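Long-range contacts in D-alanyl-D-alanine carboxypeptidase (Vibrio cholerae, PDB 5TR7), which probably removes the terminal D-alanine from peptidoglycan precursors as a penicillin-binding serine carboxypeptidase of the S11 family: residues 5-9 / 227-231; 27-33 / 146-151; 34-38 / 98-103; 62-67 / 78-82; 195-201 / 213-217. One frame throughout, in Å; residues are numbered along the deposited sequence.

Contact 1. Residues 5-9 / 227-231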
# COMPACT_ATOMS: atom_id res chain seq x y z
N GLN A 5 -1.77 18.36 -16.40
CA GLN A 5 -0.38 18.01 -16.28
C GLN A 5 -0.15 17.76 -14.84
O GLN A 5 -0.61 18.51 -13.99
CB GLN A 5 0.55 19.05 -16.87
CG GLN A 5 0.31 19.03 -18.38
CD GLN A 5 1.42 19.62 -19.22
OE1 GLN A 5 2.51 19.92 -18.72
NE2 GLN A 5 1.16 19.77 -20.50
N ILE A 6 0.54 16.66 -14.59
CA ILE A 6 0.79 16.20 -13.27
C ILE A 6 2.26 16.17 -13.11
O ILE A 6 2.93 15.66 -13.96
CB ILE A 6 0.20 14.76 -13.15
CG1 ILE A 6 -1.33 14.75 -13.37
CG2 ILE A 6 0.54 14.09 -11.84
CD1 ILE A 6 -2.11 15.63 -12.44
N ALA A 7 2.79 16.74 -12.05
CA ALA A 7 4.26 16.77 -11.85
C ALA A 7 4.69 15.44 -11.21
O ALA A 7 4.92 15.35 -10.00
CB ALA A 7 4.63 17.96 -10.96
N ALA A 8 4.82 14.39 -12.01
CA ALA A 8 5.18 13.11 -11.48
C ALA A 8 5.82 12.31 -12.58
O ALA A 8 5.51 12.51 -13.72
CB ALA A 8 3.92 12.39 -10.98
N LYS A 9 6.68 11.36 -12.24
CA LYS A 9 7.35 10.55 -13.27
C LYS A 9 6.39 9.57 -13.97
O LYS A 9 6.55 9.28 -15.15
CB LYS A 9 8.53 9.86 -12.63
CG LYS A 9 9.48 9.13 -13.58
CD LYS A 9 10.37 8.22 -12.76
CE LYS A 9 11.35 7.39 -13.57
NZ LYS A 9 12.00 6.43 -12.64
N VAL A 227 0.26 7.97 -8.19
CA VAL A 227 1.22 9.04 -8.61
C VAL A 227 2.58 8.57 -8.14
O VAL A 227 2.74 8.21 -7.00
CB VAL A 227 0.80 10.41 -8.05
CG1 VAL A 227 1.78 11.48 -8.39
CG2 VAL A 227 -0.54 10.80 -8.67
N MET A 228 3.53 8.50 -9.05
CA MET A 228 4.88 8.03 -8.70
C MET A 228 5.91 9.04 -9.04
O MET A 228 5.89 9.61 -10.11
CB MET A 228 5.23 6.76 -9.51
CG MET A 228 4.16 5.69 -9.38
SD MET A 228 4.02 4.95 -7.74
CE MET A 228 5.54 3.92 -7.87
N GLY A 229 6.83 9.25 -8.12
CA GLY A 229 7.94 10.12 -8.39
C GLY A 229 7.69 11.60 -8.35
O GLY A 229 8.07 12.26 -9.25
N THR A 230 7.02 12.08 -7.30
CA THR A 230 6.82 13.54 -7.09
C THR A 230 7.99 14.05 -6.28
O THR A 230 8.68 13.32 -5.58
CB THR A 230 5.54 13.88 -6.32
OG1 THR A 230 5.50 13.17 -5.09
CG2 THR A 230 4.33 13.48 -7.16
N ASP A 231 8.27 15.33 -6.41
CA ASP A 231 9.40 15.91 -5.72
C ASP A 231 9.34 16.10 -4.20
O ASP A 231 10.38 16.24 -3.62
CB ASP A 231 9.80 17.20 -6.46
CG ASP A 231 10.44 16.90 -7.86
OD1 ASP A 231 10.79 15.74 -8.15
OD2 ASP A 231 10.66 17.85 -8.64
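Ala8 meets the end of strand 221-230 through its methyl group, which presses against Val227 and lies beside the backbone of Met228. Its CB is 3.5 Å from Val227 CG1, a tight carbon pair, and the same methyl sits 3.5 Å from Met228 O. Val227 presents this branch because CG1 is anti to the backbone N (chi1 177°). Thr230 adds the other methyl group: its CG2 approaches Ala7 O to 3.5 Å and Ala8 CB to 4.0 Å, while its OG1 bonds to Tyr210 O on the neighbouring strand. Ile6 stands further back, with CG2 4.5 Å from Val227 CG1.

The polar link is slight. Lys9 N is shared between two carbonyls, Met228 O at 2.9 Å and Gly229 O at 3.4 Å, and both bonds are bent and weak. Lys9 carries its extended side chain away from this backbone and onto Leu31.

Behind this first shell, an inverse gamma turn centred on Ala7 bends the incoming chain, and Glu239 OE2 accepts from Ala7 N. Helix 233-251 backs the apolar side, where Val227 touches Ser240 and Leu243. On the strand, Gly229 has a positive phi (77°), and with Thr230 it faces Tyr210. The N-terminal segment is thus led into strand 10-15 beside a G1 beta bulge, at the end of the central strand of the five-stranded antiparallel sheet typical of the penicillin-binding protein and beta-lactamase fold.

Contact 2. Residues 27-33 / 146-151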
# COMPACT_ATOMS: atom_id res chain seq x y z
N MET A 27 2.32 4.55 -17.67
CA MET A 27 1.44 3.62 -16.98
C MET A 27 2.00 2.19 -16.81
O MET A 27 1.80 1.55 -15.76
CB MET A 27 0.19 3.56 -17.84
CG MET A 27 -0.91 2.68 -17.33
SD MET A 27 -2.39 2.76 -18.32
CE MET A 27 -1.96 1.73 -19.71
N ASP A 28 2.64 1.70 -17.86
CA ASP A 28 3.17 0.36 -17.86
C ASP A 28 4.68 0.33 -17.78
O ASP A 28 5.28 -0.71 -18.06
CB ASP A 28 2.67 -0.43 -19.09
CG ASP A 28 1.19 -0.62 -19.08
OD1 ASP A 28 0.61 -0.98 -18.04
OD2 ASP A 28 0.57 -0.40 -20.13
N THR A 29 5.32 1.43 -17.36
CA THR A 29 6.76 1.32 -17.28
C THR A 29 7.22 0.99 -15.83
O THR A 29 6.76 1.57 -14.82
CB THR A 29 7.52 2.46 -17.99
OG1 THR A 29 7.18 3.73 -17.44
CG2 THR A 29 7.37 2.43 -19.48
N LYS A 30 8.10 0.01 -15.77
CA LYS A 30 8.65 -0.54 -14.54
C LYS A 30 9.39 0.41 -13.66
O LYS A 30 10.18 1.23 -14.12
CB LYS A 30 9.48 -1.82 -14.80
CG LYS A 30 8.54 -2.99 -15.09
CD LYS A 30 9.25 -4.26 -15.52
CE LYS A 30 8.16 -5.30 -15.78
NZ LYS A 30 8.83 -6.51 -16.28
N LEU A 31 9.11 0.23 -12.38
CA LEU A 31 9.63 1.01 -11.28
C LEU A 31 9.79 0.11 -10.09
O LEU A 31 9.17 -0.94 -9.99
CB LEU A 31 8.54 1.98 -10.80
CG LEU A 31 8.12 3.09 -11.70
CD1 LEU A 31 6.81 3.61 -11.11
CD2 LEU A 31 9.23 4.14 -11.79
N SER A 32 10.48 0.67 -9.11
CA SER A 32 10.75 0.04 -7.85
C SER A 32 9.59 0.60 -6.98
O SER A 32 9.46 1.79 -6.81
CB SER A 32 12.17 0.47 -7.47
OG SER A 32 12.72 -0.35 -6.50
N PRO A 33 8.67 -0.25 -6.50
CA PRO A 33 7.48 0.23 -5.76
C PRO A 33 7.68 0.56 -4.29
O PRO A 33 6.85 1.27 -3.67
CB PRO A 33 6.50 -0.92 -5.89
CG PRO A 33 7.38 -2.12 -5.92
CD PRO A 33 8.58 -1.70 -6.72
N LEU A 146 12.52 -6.75 -7.76
CA LEU A 146 11.30 -6.25 -7.08
C LEU A 146 10.86 -5.07 -7.92
O LEU A 146 11.55 -4.07 -7.98
CB LEU A 146 11.58 -5.85 -5.64
CG LEU A 146 10.49 -5.14 -4.83
CD1 LEU A 146 9.12 -5.75 -4.96
CD2 LEU A 146 10.89 -5.09 -3.36
N TYR A 147 9.75 -5.22 -8.62
CA TYR A 147 9.26 -4.13 -9.48
C TYR A 147 7.78 -4.21 -9.74
O TYR A 147 7.17 -5.26 -9.59
CB TYR A 147 10.01 -4.14 -10.84
CG TYR A 147 9.91 -5.45 -11.59
CD1 TYR A 147 8.73 -5.81 -12.26
CD2 TYR A 147 10.96 -6.32 -11.62
CE1 TYR A 147 8.61 -7.01 -12.92
CE2 TYR A 147 10.89 -7.53 -12.30
CZ TYR A 147 9.74 -7.86 -12.94
OH TYR A 147 9.77 -9.06 -13.58
N SER A 148 7.20 -3.09 -10.14
CA SER A 148 5.81 -3.04 -10.49
C SER A 148 5.65 -1.90 -11.46
O SER A 148 6.64 -1.46 -12.05
CB SER A 148 4.90 -2.88 -9.29
OG SER A 148 3.54 -3.03 -9.68
N THR A 149 4.40 -1.49 -11.68
CA THR A 149 4.07 -0.38 -12.58
C THR A 149 2.88 0.37 -11.98
O THR A 149 2.11 -0.21 -11.18
CB THR A 149 3.64 -0.84 -14.00
OG1 THR A 149 2.40 -1.55 -13.91
CG2 THR A 149 4.68 -1.72 -14.69
N PRO A 150 2.72 1.66 -12.36
CA PRO A 150 1.59 2.42 -11.88
C PRO A 150 0.27 1.73 -12.15
O PRO A 150 -0.64 1.78 -11.32
CB PRO A 150 1.65 3.70 -12.69
CG PRO A 150 3.10 3.88 -12.96
CD PRO A 150 3.70 2.51 -13.05
N TYR A 151 0.14 1.15 -13.34
CA TYR A 151 -1.10 0.49 -13.69
C TYR A 151 -1.33 -0.70 -12.77
O TYR A 151 -2.42 -0.83 -12.21
CB TYR A 151 -1.07 0.02 -15.14
CG TYR A 151 -2.32 -0.71 -15.52
CD1 TYR A 151 -3.54 -0.03 -15.62
CD2 TYR A 151 -2.31 -2.07 -15.75
CE1 TYR A 151 -4.71 -0.72 -15.89
CE2 TYR A 151 -3.48 -2.76 -16.05
CZ TYR A 151 -4.65 -2.07 -16.17
OH TYR A 151 -5.79 -2.76 -16.49
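Leu31 O receives Ser148 N at 2.9 Å, nearly along the C=O axis, and Leu31 N returns a bond to Ser148 O at 3.0 Å. The two bonds make a single antiparallel beta bridge, which ties the loop that leads to Ser35 and helix 37-50 to the approach of helix 150-163 in the penicillin-binding (D-Ala-D-Ala carboxypeptidase) domain. Ser148 O also lies 3.3 Å from Lys30 CA in a CA-H...O contact.

A third backbone bond, from Tyr151 N to Met27 O, holds the first turn of helix 150-163, whose N-cap Thr149 binds Asp152 N through OG1. Leu31 CD1 meets Pro150 CD at 3.8 Å, and Met228 packs against both. Further along, Pro33 sets CG against Leu146 CD1.

Met27 and Tyr151 run side by side in the same direction, forming a Met-aromatic contact in which SD stands oblique to the ring, 5.0 Å from its centroid. Asp28 flanks the same tyrosine, its carboxylate turned 83° from the ring plane.

On the exposed side, Lys30 extends over one face of Tyr147, whose CG sits between backbone N and carbonyl carbon (chi1 57°). This is a CH-pi contact, with Lys30 CD 4.1 Å from the centroid of the Tyr147 ring.

Contact 3. Residues 34-38 / 98-103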
# COMPACT_ATOMS: atom_id res chain seq x y z
N ALA A 34 8.76 0.03 -3.76
CA ALA A 34 9.17 0.29 -2.40
C ALA A 34 8.04 -0.01 -1.44
O ALA A 34 7.36 -1.01 -1.55
CB ALA A 34 9.69 1.73 -2.25
N SER A 35 7.78 0.92 -0.55
CA SER A 35 6.82 0.66 0.51
C SER A 35 5.38 0.41 -0.02
O SER A 35 4.51 -0.05 0.72
CB SER A 35 6.97 1.79 1.51
OG SER A 35 6.33 1.53 2.69
N LEU A 36 5.13 0.65 -1.31
CA LEU A 36 3.80 0.38 -1.84
C LEU A 36 3.63 -1.14 -1.92
O LEU A 36 2.50 -1.63 -1.98
CB LEU A 36 3.57 1.03 -3.21
CG LEU A 36 3.62 2.52 -3.21
CD1 LEU A 36 3.46 2.90 -4.65
CD2 LEU A 36 2.52 3.16 -2.32
N THR A 37 4.76 -1.86 -1.87
CA THR A 37 4.74 -3.33 -1.79
C THR A 37 3.87 -3.81 -0.60
O THR A 37 3.30 -4.89 -0.62
CB THR A 37 6.19 -3.84 -1.57
OG1 THR A 37 6.97 -3.52 -2.72
CG2 THR A 37 6.25 -5.34 -1.37
N LYS A 38 3.74 -2.95 0.41
CA LYS A 38 2.94 -3.28 1.60
C LYS A 38 1.49 -3.46 1.28
O LYS A 38 0.77 -4.17 2.00
CB LYS A 38 3.16 -2.32 2.71
CG LYS A 38 4.62 -2.29 3.19
CD LYS A 38 4.86 -1.38 4.39
CE LYS A 38 6.30 -1.45 4.90
NZ LYS A 38 7.25 -0.74 4.03
N SER A 98 3.52 1.72 8.29
CA SER A 98 4.43 1.31 7.22
C SER A 98 5.64 0.62 7.85
O SER A 98 6.78 0.77 7.40
CB SER A 98 4.84 2.59 6.40
OG SER A 98 5.23 2.19 5.11
N GLY A 99 5.41 -0.16 8.88
CA GLY A 99 6.52 -0.80 9.59
C GLY A 99 7.07 -2.05 8.90
O GLY A 99 6.35 -3.01 8.70
N ASN A 100 8.32 -2.02 8.48
CA ASN A 100 8.94 -3.16 7.83
C ASN A 100 9.05 -4.40 8.72
O ASN A 100 8.98 -5.54 8.22
CB ASN A 100 10.35 -2.81 7.37
CG ASN A 100 10.39 -1.78 6.29
OD1 ASN A 100 9.44 -1.53 5.60
ND2 ASN A 100 11.53 -1.17 6.15
N ASP A 101 9.32 -4.16 10.02
CA ASP A 101 9.41 -5.22 11.02
C ASP A 101 8.10 -6.02 11.07
O ASP A 101 8.08 -7.29 10.98
CB ASP A 101 9.90 -4.69 12.39
CG ASP A 101 9.05 -3.48 12.94
OD1 ASP A 101 8.25 -2.90 12.17
OD2 ASP A 101 9.21 -3.11 14.16
N ALA A 102 6.99 -5.29 11.13
CA ALA A 102 5.67 -5.93 11.20
C ALA A 102 5.37 -6.74 9.92
O ALA A 102 4.64 -7.72 9.98
CB ALA A 102 4.58 -4.90 11.41
N CYS A 103 5.90 -6.28 8.78
CA CYS A 103 5.71 -7.00 7.51
C CYS A 103 6.31 -8.37 7.58
O CYS A 103 5.65 -9.38 7.27
CB CYS A 103 6.32 -6.28 6.32
SG CYS A 103 5.44 -4.80 5.81
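Lys38 reaches across to Asn100 and Ser98 at the predicted active site, where Ser35 is the likely acylated serine and Lys38 the likely proton acceptor. Its NZ donates to Asn100 OD1 at 2.8 Å, nearly in line with the amide C=O (C=O...N 176°), and the two side chains cross at about a right angle. Lys38 NZ also donates to Ser35 OG at 2.8 Å and to His139 O, so three oxygens hold NZ. The chain runs straight as far as CE and turns only at its last torsion (chi4 75°), which swings NZ toward these acceptors.

The buried half of the contact is close-packed around this lysine stem. Cys103 SG lies 3.6 Å from Lys38 CE and also touches CG and CD, while Ser98 O approaches CE to 3.4 Å. Ile94 of helix 87-95 packs against both Lys38 and Cys103.

The serine side is slighter and partly exposed. Ser35 and Ser98 meet chiefly at their hydroxyl oxygens, OG to OG 2.7 Å, while their CA atoms stay 7.2 Å apart. In each serine OG is anti to the backbone N, which turns the hydroxyls toward one another. Lys201 NZ, at the predicted substrate site, bonds to Ser98 OG.

The sequence fits the SxxK motif of penicillin-binding proteins, with Ser98 and Asn100 in the places of the SxN motif. The cleft here is bounded by the start of helix 37-50 and the start of helix 100-111, with strand 196-205 bringing Lys201 to the serines and helix 87-95 behind Lys38.

Contact 4. Residues 62-67 / 78-82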
# COMPACT_ATOMS: atom_id res chain seq x y z
N ILE A 62 7.49 -12.90 17.39
CA ILE A 62 8.35 -11.99 16.72
C ILE A 62 9.70 -12.66 16.68
O ILE A 62 10.30 -12.87 17.71
CB ILE A 62 8.43 -10.67 17.48
CG1 ILE A 62 7.03 -10.10 17.73
CG2 ILE A 62 9.36 -9.73 16.76
CD1 ILE A 62 6.18 -9.93 16.47
N SER A 63 10.18 -13.00 15.49
CA SER A 63 11.48 -13.72 15.34
C SER A 63 12.62 -12.72 15.18
O SER A 63 12.41 -11.48 15.09
CB SER A 63 11.48 -14.56 14.09
OG SER A 63 11.61 -13.72 12.93
N LYS A 64 13.82 -13.30 15.07
CA LYS A 64 15.08 -12.61 14.79
C LYS A 64 14.96 -11.76 13.52
O LYS A 64 15.58 -10.73 13.41
CB LYS A 64 16.20 -13.62 14.44
CG LYS A 64 16.80 -14.45 15.56
CD LYS A 64 17.99 -15.28 15.01
CE LYS A 64 18.91 -15.85 16.09
NZ LYS A 64 20.10 -16.47 15.45
N ASN A 65 14.20 -12.25 12.55
CA ASN A 65 14.07 -11.58 11.27
C ASN A 65 13.17 -10.37 11.30
O ASN A 65 13.33 -9.50 10.49
CB ASN A 65 13.55 -12.53 10.25
CG ASN A 65 14.44 -13.70 10.06
OD1 ASN A 65 15.67 -13.61 10.19
ND2 ASN A 65 13.84 -14.80 9.79
N ALA A 66 12.23 -10.34 12.23
CA ALA A 66 11.38 -9.21 12.42
C ALA A 66 12.02 -8.14 13.40
O ALA A 66 11.45 -7.09 13.65
CB ALA A 66 10.04 -9.73 12.95
N TRP A 67 13.17 -8.45 13.98
CA TRP A 67 13.84 -7.58 14.93
C TRP A 67 14.09 -6.19 14.33
O TRP A 67 14.64 -6.04 13.21
CB TRP A 67 15.18 -8.24 15.31
CG TRP A 67 16.02 -7.82 16.49
CD1 TRP A 67 17.33 -8.22 16.73
CD2 TRP A 67 15.68 -6.91 17.55
NE1 TRP A 67 17.79 -7.65 17.89
CE2 TRP A 67 16.80 -6.87 18.43
CE3 TRP A 67 14.52 -6.20 17.89
CZ2 TRP A 67 16.81 -6.06 19.59
CZ3 TRP A 67 14.52 -5.40 19.07
CH2 TRP A 67 15.67 -5.35 19.90
N PHE A 78 8.29 -1.06 15.85
CA PHE A 78 9.12 -1.23 17.03
C PHE A 78 8.82 -2.49 17.80
O PHE A 78 8.60 -2.48 19.00
CB PHE A 78 9.18 0.01 17.90
CG PHE A 78 9.87 1.14 17.22
CD1 PHE A 78 11.25 1.14 17.11
CD2 PHE A 78 9.15 2.13 16.63
CE1 PHE A 78 11.91 2.14 16.44
CE2 PHE A 78 9.81 3.16 15.96
CZ PHE A 78 11.19 3.16 15.88
N VAL A 79 8.84 -3.58 17.06
CA VAL A 79 8.54 -4.86 17.60
C VAL A 79 9.80 -5.54 18.13
O VAL A 79 10.88 -5.41 17.54
CB VAL A 79 7.77 -5.56 16.45
CG1 VAL A 79 8.16 -6.97 16.16
CG2 VAL A 79 6.28 -5.31 16.64
N GLU A 80 9.67 -6.24 19.25
CA GLU A 80 10.80 -6.97 19.89
C GLU A 80 10.81 -8.50 19.83
O GLU A 80 9.84 -9.15 20.14
CB GLU A 80 10.92 -6.61 21.35
CG GLU A 80 11.20 -5.11 21.58
CD GLU A 80 11.73 -4.82 22.97
OE1 GLU A 80 12.69 -5.54 23.33
OE2 GLU A 80 11.23 -3.89 23.65
N VAL A 81 11.98 -9.04 19.53
CA VAL A 81 12.16 -10.50 19.43
C VAL A 81 11.78 -11.17 20.73
O VAL A 81 11.97 -10.63 21.80
CB VAL A 81 13.62 -10.86 19.07
CG1 VAL A 81 13.80 -12.36 18.81
CG2 VAL A 81 14.02 -10.08 17.85
N GLY A 82 11.21 -12.36 20.63
CA GLY A 82 10.77 -13.13 21.79
C GLY A 82 9.49 -12.70 22.47
O GLY A 82 9.10 -13.26 23.47
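The loop connecting strands 59-61 and 84-86 folds back on itself here, with a backbone bond just beyond the paired residues of that small antiparallel sheet. Gly82 N donates to Ile62 O at 3.1 Å, in the carbonyl plane, and Val81 CA adds a CA-H...O contact to the same oxygen. Ile62 also bonds through its backbone to Thr83.

Val81 is wedged between the two ends of segment 62-67. Its CG1, anti to the backbone N (chi1 -174°), lies 3.7 Å from Ile62 O, and CG2 points to Trp67, reaching CG at 3.3 Å. That methyl lies above the indole plane but displaced to the rim, near CG. At the edge of the same ring, in its plane, Val79 O comes within 3.7 Å of Trp67 CE3. Ile62 turns inward onto Ala105 of helix 100-111.

Ser63 OG accepts from Asn65 N, forming an ST turn, and Glu108 binds both Ser63 OG and Asn65 ND2. From the other segment, Phe78 N and Val79 N both reach Asp101 OD2. The contact across the loop is therefore mainly apolar, with one backbone bond setting its register, whereas carboxylates of helix 100-111 anchor each segment separately.

Contact 5. Residues 195-201 / 213-217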
# COMPACT_ATOMS: atom_id res chain seq x y z
N MET A 195 -12.65 16.65 0.29
CA MET A 195 -12.68 15.35 -0.43
C MET A 195 -12.83 14.16 0.50
O MET A 195 -12.48 14.23 1.65
CB MET A 195 -11.40 15.09 -1.22
CG MET A 195 -11.34 15.58 -2.65
SD MET A 195 -10.46 14.37 -3.77
CE MET A 195 -10.55 15.38 -5.29
N ASN A 196 -13.38 13.07 -0.03
CA ASN A 196 -13.54 11.84 0.72
C ASN A 196 -12.51 10.81 0.23
O ASN A 196 -12.82 9.89 -0.52
CB ASN A 196 -14.98 11.31 0.62
CG ASN A 196 -16.05 12.40 0.98
OD1 ASN A 196 -16.59 12.46 2.11
ND2 ASN A 196 -16.29 13.33 0.02
N VAL A 197 -11.27 11.02 0.64
CA VAL A 197 -10.15 10.15 0.37
C VAL A 197 -10.06 9.20 1.54
O VAL A 197 -9.94 9.62 2.69
CB VAL A 197 -8.86 10.95 0.32
CG1 VAL A 197 -7.69 10.03 0.06
CG2 VAL A 197 -8.96 12.01 -0.78
N ASP A 198 -10.16 7.90 1.27
CA ASP A 198 -10.14 6.91 2.33
C ASP A 198 -9.00 5.87 2.15
O ASP A 198 -9.01 4.82 2.76
CB ASP A 198 -11.56 6.28 2.43
CG ASP A 198 -11.97 5.54 1.18
OD1 ASP A 198 -11.13 5.45 0.23
OD2 ASP A 198 -13.14 5.06 1.13
N GLY A 199 -8.01 6.19 1.32
CA GLY A 199 -6.85 5.36 1.12
C GLY A 199 -5.90 6.04 0.13
O GLY A 199 -6.19 7.11 -0.37
N ILE A 200 -4.81 5.39 -0.24
CA ILE A 200 -4.47 4.06 0.22
C ILE A 200 -3.10 4.01 0.90
O ILE A 200 -3.00 3.89 2.10
CB ILE A 200 -4.51 3.04 -0.93
CG1 ILE A 200 -5.78 3.21 -1.75
CG2 ILE A 200 -4.33 1.62 -0.43
CD1 ILE A 200 -6.05 2.06 -2.74
N LYS A 201 -2.04 4.13 0.13
CA LYS A 201 -0.74 3.95 0.70
C LYS A 201 0.28 4.85 0.08
O LYS A 201 0.35 5.06 -1.10
CB LYS A 201 -0.31 2.49 0.47
CG LYS A 201 0.98 2.04 1.14
CD LYS A 201 0.75 1.87 2.62
CE LYS A 201 2.04 1.53 3.37
NZ LYS A 201 2.99 2.66 3.57
N VAL A 213 -0.68 6.00 -3.69
CA VAL A 213 -1.81 5.27 -4.29
C VAL A 213 -3.00 5.79 -3.50
O VAL A 213 -3.05 5.56 -2.31
CB VAL A 213 -1.71 3.77 -4.19
CG1 VAL A 213 -2.91 3.11 -4.83
CG2 VAL A 213 -0.53 3.32 -4.94
N SER A 214 -3.94 6.48 -4.14
CA SER A 214 -5.07 7.01 -3.43
C SER A 214 -6.39 6.52 -3.99
O SER A 214 -6.40 6.04 -5.09
CB SER A 214 -5.04 8.55 -3.48
OG SER A 214 -5.02 9.00 -4.83
N SER A 215 -7.47 6.63 -3.20
CA SER A 215 -8.79 6.34 -3.67
C SER A 215 -9.72 7.32 -2.98
O SER A 215 -9.49 7.66 -1.85
CB SER A 215 -9.23 4.88 -3.39
OG SER A 215 -10.48 4.60 -3.98
N ALA A 216 -10.80 7.71 -3.65
CA ALA A 216 -11.75 8.65 -3.12
C ALA A 216 -13.08 8.42 -3.72
O ALA A 216 -13.19 7.82 -4.80
CB ALA A 216 -11.28 10.10 -3.44
N THR A 217 -14.09 8.94 -3.02
CA THR A 217 -15.45 8.86 -3.50
C THR A 217 -16.07 10.25 -3.52
O THR A 217 -15.65 11.16 -2.80
CB THR A 217 -16.34 7.95 -2.66
OG1 THR A 217 -16.40 8.42 -1.33
CG2 THR A 217 -15.84 6.52 -2.65
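Ile200 fits its side chain over the backbone of Val213 and Ser214, with CB 3.2 Å from Val213 O and CG1 beside the peptide between Ser214 and Ser215. Its CD1 ends against Val213 CG1 at 3.9 Å, the two side chains crossing at a slant. The ridge sits at a classic beta bulge: Ile200 and Lys201 both face Val213, and Val213 O takes both amides, from Ile200 N at 2.7 Å and Lys201 N at 3.0 Å. The peptide bond before Ile200 is cis.

Gly199 has no side chain beside that ridge. Its O accepts Ser215 N from well above the carbonyl plane, 70° out of it. On the face opposite Lys201 and Val213, Val197 and Ala216 come close, CA to CA 4.1 Å, and Val197 CG2 rests on the methyl of Ala216. Met195 SD reaches the same methyl from further along. Asp198 leans over Ser215, but its carboxylate is bound by Arg222 and Tyr168.

These strands form the hairpin 196-205/209-218, with 196-205 outermost in the five-stranded sheet. Met195, Ser214 and Ala216 pack on helix 233-251, while Ile200, Lys201 and Val213 meet Met39 of helix 37-50, and Lys201, the predicted substrate-binding residue, also touches Lys38 there.

All five contacts lie within the penicillin-binding domain. Contact 1 closes the longest loop, and the other four are nested inside it: contact 2 encloses contact 3, which encloses contact 4, and contact 5 follows in series. Contacts 1 and 5 share the five-stranded sheet through adjacent strands 221-230 and 209-218, their centres about 17 Å apart. Met228 joins contact 1 to both contact 2, through Leu31 and Pro150, and contact 3, through Leu36. Contact 3 lies nearest the chain's centre and meets contact 5 where Ser98 bonds Lys201, so sheet and helices together build the predicted catalytic cleft. Asp101 connects it to contact 4, about 36 Å from contact 1 between centres.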